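Local coordinates for enoyl-CoA hydratase/carnithine racemase (Magnetospirillum magneticum, PDB 4NEK), which probably isomerises the carbon-carbon double bond of unsaturated fatty acyl-CoA thioesters and belongs to the crotonase-like enoyl-CoA hydratase/isomerase family, at the interface of chains A and B. Numbering follows the deposited sequence. Chains: chain A/B, Enoyl-CoA hydratase/carnithine racemase.

Contact 1: the interface of chains A and B. Residues chain A 196, 200-201, 204; chain B 129, 133-134, 156.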
# COMPACT_ATOMS: atom_id res chain seq x y z
N LYS A 196 12.06 29.02 -5.32
CA LYS A 196 13.38 28.49 -5.46
C LYS A 196 14.13 29.34 -6.47
O LYS A 196 13.51 30.09 -7.20
CB LYS A 196 13.34 27.09 -6.04
CG LYS A 196 12.49 26.10 -5.31
CD LYS A 196 12.76 26.10 -3.81
CE LYS A 196 12.26 24.80 -3.24
NZ LYS A 196 12.02 24.95 -1.81
N ILE A 200 18.95 27.63 -11.04
CA ILE A 200 19.30 26.31 -10.53
C ILE A 200 18.18 25.28 -10.74
O ILE A 200 18.41 24.14 -11.16
CB ILE A 200 19.54 26.35 -9.03
CG1 ILE A 200 20.51 27.45 -8.66
CG2 ILE A 200 20.03 24.99 -8.55
CD1 ILE A 200 21.84 27.37 -9.38
N LEU A 201 16.95 25.68 -10.42
CA LEU A 201 15.80 24.77 -10.54
C LEU A 201 15.67 24.20 -11.95
O LEU A 201 15.44 23.02 -12.13
CB LEU A 201 14.52 25.50 -10.18
CG LEU A 201 13.32 24.59 -9.96
CD1 LEU A 201 13.57 23.49 -8.94
CD2 LEU A 201 12.16 25.40 -9.48
N ILE A 204 18.22 21.54 -12.50
CA ILE A 204 17.82 20.31 -11.84
C ILE A 204 16.80 19.55 -12.69
O ILE A 204 16.94 18.35 -12.90
CB ILE A 204 17.26 20.59 -10.43
CG1 ILE A 204 18.43 21.01 -9.54
CG2 ILE A 204 16.62 19.34 -9.86
CD1 ILE A 204 18.01 21.39 -8.13
N ILE B 129 18.49 22.09 -3.82
CA ILE B 129 17.84 23.28 -4.35
C ILE B 129 17.81 24.42 -3.36
O ILE B 129 17.92 25.60 -3.73
CB ILE B 129 16.41 22.97 -4.84
CG1 ILE B 129 15.76 24.20 -5.50
CG2 ILE B 129 15.51 22.52 -3.72
CD1 ILE B 129 16.57 24.80 -6.64
N ILE B 133 22.19 24.74 -5.21
CA ILE B 133 23.00 23.80 -5.95
C ILE B 133 22.17 22.66 -6.53
O ILE B 133 20.99 22.57 -6.31
CB ILE B 133 24.14 23.29 -5.08
CG1 ILE B 133 23.61 22.56 -3.86
CG2 ILE B 133 25.00 24.47 -4.61
CD1 ILE B 133 24.69 21.94 -3.00
N VAL B 134 22.83 21.79 -7.28
CA VAL B 134 22.19 20.66 -7.88
C VAL B 134 22.56 19.35 -7.19
O VAL B 134 23.54 19.27 -6.45
CB VAL B 134 22.52 20.54 -9.38
CG1 VAL B 134 22.16 21.84 -10.09
CG2 VAL B 134 23.97 20.12 -9.61
N LEU B 156 13.68 16.61 -5.07
CA LEU B 156 14.76 17.35 -5.66
C LEU B 156 14.41 18.75 -6.04
O LEU B 156 15.28 19.64 -6.01
CB LEU B 156 15.25 16.62 -6.90
CG LEU B 156 15.78 15.20 -6.66
CD1 LEU B 156 16.32 14.61 -7.93
CD2 LEU B 156 16.86 15.17 -5.60

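Contact 2: the interface of chains A and B. Residues chain A 223, 226-227, 230; chain B 69, 72, 74-75.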
# COMPACT_ATOMS: atom_id res chain seq x y z
N ALA A 223 28.46 16.84 -11.88
CA ALA A 223 29.55 17.57 -11.26
C ALA A 223 29.91 18.83 -12.06
O ALA A 223 30.19 19.87 -11.48
CB ALA A 223 30.76 16.67 -11.08
N PHE A 226 27.32 21.27 -11.23
CA PHE A 226 27.51 21.60 -9.82
C PHE A 226 28.64 22.61 -9.62
O PHE A 226 28.51 23.54 -8.86
CB PHE A 226 27.82 20.31 -9.06
CG PHE A 226 27.77 20.42 -7.57
CD1 PHE A 226 28.84 20.96 -6.86
CD2 PHE A 226 26.71 19.89 -6.86
CE1 PHE A 226 28.82 21.01 -5.47
CE2 PHE A 226 26.68 19.94 -5.46
CZ PHE A 226 27.76 20.48 -4.76
N ASP A 227 29.76 22.40 -10.32
CA ASP A 227 30.91 23.32 -10.22
C ASP A 227 30.52 24.76 -10.51
O ASP A 227 30.90 25.68 -9.79
CB ASP A 227 32.05 22.87 -11.17
CG ASP A 227 32.71 21.55 -10.74
OD1 ASP A 227 32.64 21.18 -9.54
OD2 ASP A 227 33.27 20.86 -11.61
N LEU A 230 28.70 26.49 -7.49
CA LEU A 230 29.52 26.94 -6.38
C LEU A 230 29.91 28.41 -6.52
O LEU A 230 30.12 29.08 -5.54
CB LEU A 230 30.78 26.08 -6.27
CG LEU A 230 30.58 24.65 -5.78
CD1 LEU A 230 31.88 23.89 -5.91
CD2 LEU A 230 30.12 24.64 -4.33
N PHE B 69 31.64 22.81 3.44
CA PHE B 69 31.12 22.69 2.10
C PHE B 69 31.14 24.00 1.31
O PHE B 69 31.40 24.02 0.10
CB PHE B 69 29.69 22.19 2.19
CG PHE B 69 28.98 22.28 0.89
CD1 PHE B 69 29.36 21.44 -0.13
CD2 PHE B 69 28.02 23.26 0.66
CE1 PHE B 69 28.77 21.54 -1.36
CE2 PHE B 69 27.42 23.37 -0.57
CZ PHE B 69 27.81 22.51 -1.60
N TRP B 72 34.29 24.65 -0.78
CA TRP B 72 34.71 23.83 -1.91
C TRP B 72 34.94 24.62 -3.14
O TRP B 72 34.10 25.42 -3.55
CB TRP B 72 33.67 22.80 -2.26
CG TRP B 72 33.51 21.73 -1.26
CD1 TRP B 72 34.08 21.65 -0.01
CD2 TRP B 72 32.70 20.58 -1.44
NE1 TRP B 72 33.67 20.46 0.60
CE2 TRP B 72 32.80 19.80 -0.26
CE3 TRP B 72 31.88 20.13 -2.50
CZ2 TRP B 72 32.09 18.59 -0.11
CZ3 TRP B 72 31.19 18.96 -2.36
CH2 TRP B 72 31.30 18.18 -1.18
N ALA B 74 35.49 22.97 -6.09
CA ALA B 74 34.79 22.16 -7.12
C ALA B 74 34.28 20.85 -6.52
O ALA B 74 34.78 20.38 -5.50
CB ALA B 74 35.73 21.85 -8.25
N LEU B 75 33.29 20.25 -7.17
CA LEU B 75 32.94 18.87 -6.89
C LEU B 75 33.77 17.94 -7.79
O LEU B 75 34.30 16.94 -7.30
CB LEU B 75 31.42 18.62 -7.06
CG LEU B 75 30.98 17.16 -6.90
CD1 LEU B 75 31.31 16.61 -5.52
CD2 LEU B 75 29.49 17.02 -7.19

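Contact 1: the interface of chains A and B
B:Ile129, on the 3-10 helix 128-131 of one subunit, pushes its side chain against helix 198-208 of the other and the loop before it, where A:Lys196 from the loop and A:Ile200, A:Leu201 and A:Ile204 from the helix receive it. Its longer branch does most of the work. With CG1 anti to the backbone N (chi1 -176°), CD1 reaches across to the helix and comes 4.0 Å from A:Ile200 CG2. The same methyl meets the backbone and CD1 of A:Leu201, whose side chain crosses it at a slant. On another flank A:Lys196 lies across B:Ile129 at about a right angle and touches with its methylenes, CG standing 3.8 Å from B:Ile129 CG1; lysine serves here as a hydrocarbon arm whose terminal amino group lies farther along.

One turn down the helix, A:Ile204 runs antiparallel to B:Val134, its CG1 3.9 Å from B:Val134 CG1. Its terminal CD1 turns instead towards B:Ile129 and the carbonyl oxygens of B:Ile133 and B:Leu156. A:Ile200 CG2 likewise packs 3.4 Å from B:Ile133 O, so backbone carbonyls of chain B, as well as side chains, meet these methyls. Beta-branched isoleucine and valine suit this surface because their compact, stiff side chains present methyls close to the backbone. The patch is a small, mainly apolar contact through which helix 198-208 is seated on the neighbouring subunit, probably helping to hold the two chains together in the deposited hexamer.

Contact 2: the interface of chains A and B
B:Leu75 lies against A:Phe226 on helix 215-230 and, of the residues here, buries the most surface. The two side chains cross at about a right angle: B:Leu75 CD2 sits over one face of the phenyl ring, 4.0 Å from its centroid and displaced towards the rim, in a CH-pi contact. B:Leu75 CB lies 3.5 Å from A:Phe226 CD1. The ring reaches this place because CG of A:Phe226 stands anti to the backbone N (chi1 -168°), which directs it out from the helix into chain B. Its far end meets B:Phe69 from the opposite direction, CZ lying 3.7 Å from B:Phe69 CE1; each ring touches the other at its edge, in plane. Phenylalanine thus offers a face to the aliphatic leucine and an edge to a second aromatic.

A:Leu230, one turn on, places CD1 3.6 Å from both B:Trp72 O and B:Ala74 CA. Within chain B, B:Phe69 turns its CD1 edge over the centre of one face of the B:Trp72 indole, which should steady the ring. A:Asp227 adds a polar link: its OD1 accepts a hydrogen bond of 2.6 Å from the backbone N of B:Leu75, nearly along the C-O axis. Somewhat bent at the hydrogen (146°), it probably helps to hold the backbone there. The small B:Ala74 CB packs against the carboxylate carbon, where a short side chain probably suits the close fit. Together they dock helix 215-230 on the partner subunit and probably help stabilise the oligomer.

Contact 1 and contact 2 lie about 13 Å apart, measured between the centres of their C-alpha atoms, and have no residue in common. In both, chain A contributes neighbouring helices near its C-terminal end: 198-208 in contact 1 and 215-230 in contact 2. Chain B answers with separate stretches of its sequence, 129-134 and 156 in the first and 69-75 in the second. The C-terminal helical part of one subunit therefore rests on another at two points, one mainly through apolar side chains, the other adding a hydrogen bond. If the deposited six-chain assembly is the biological one, they would probably act together to hold these subunits in register.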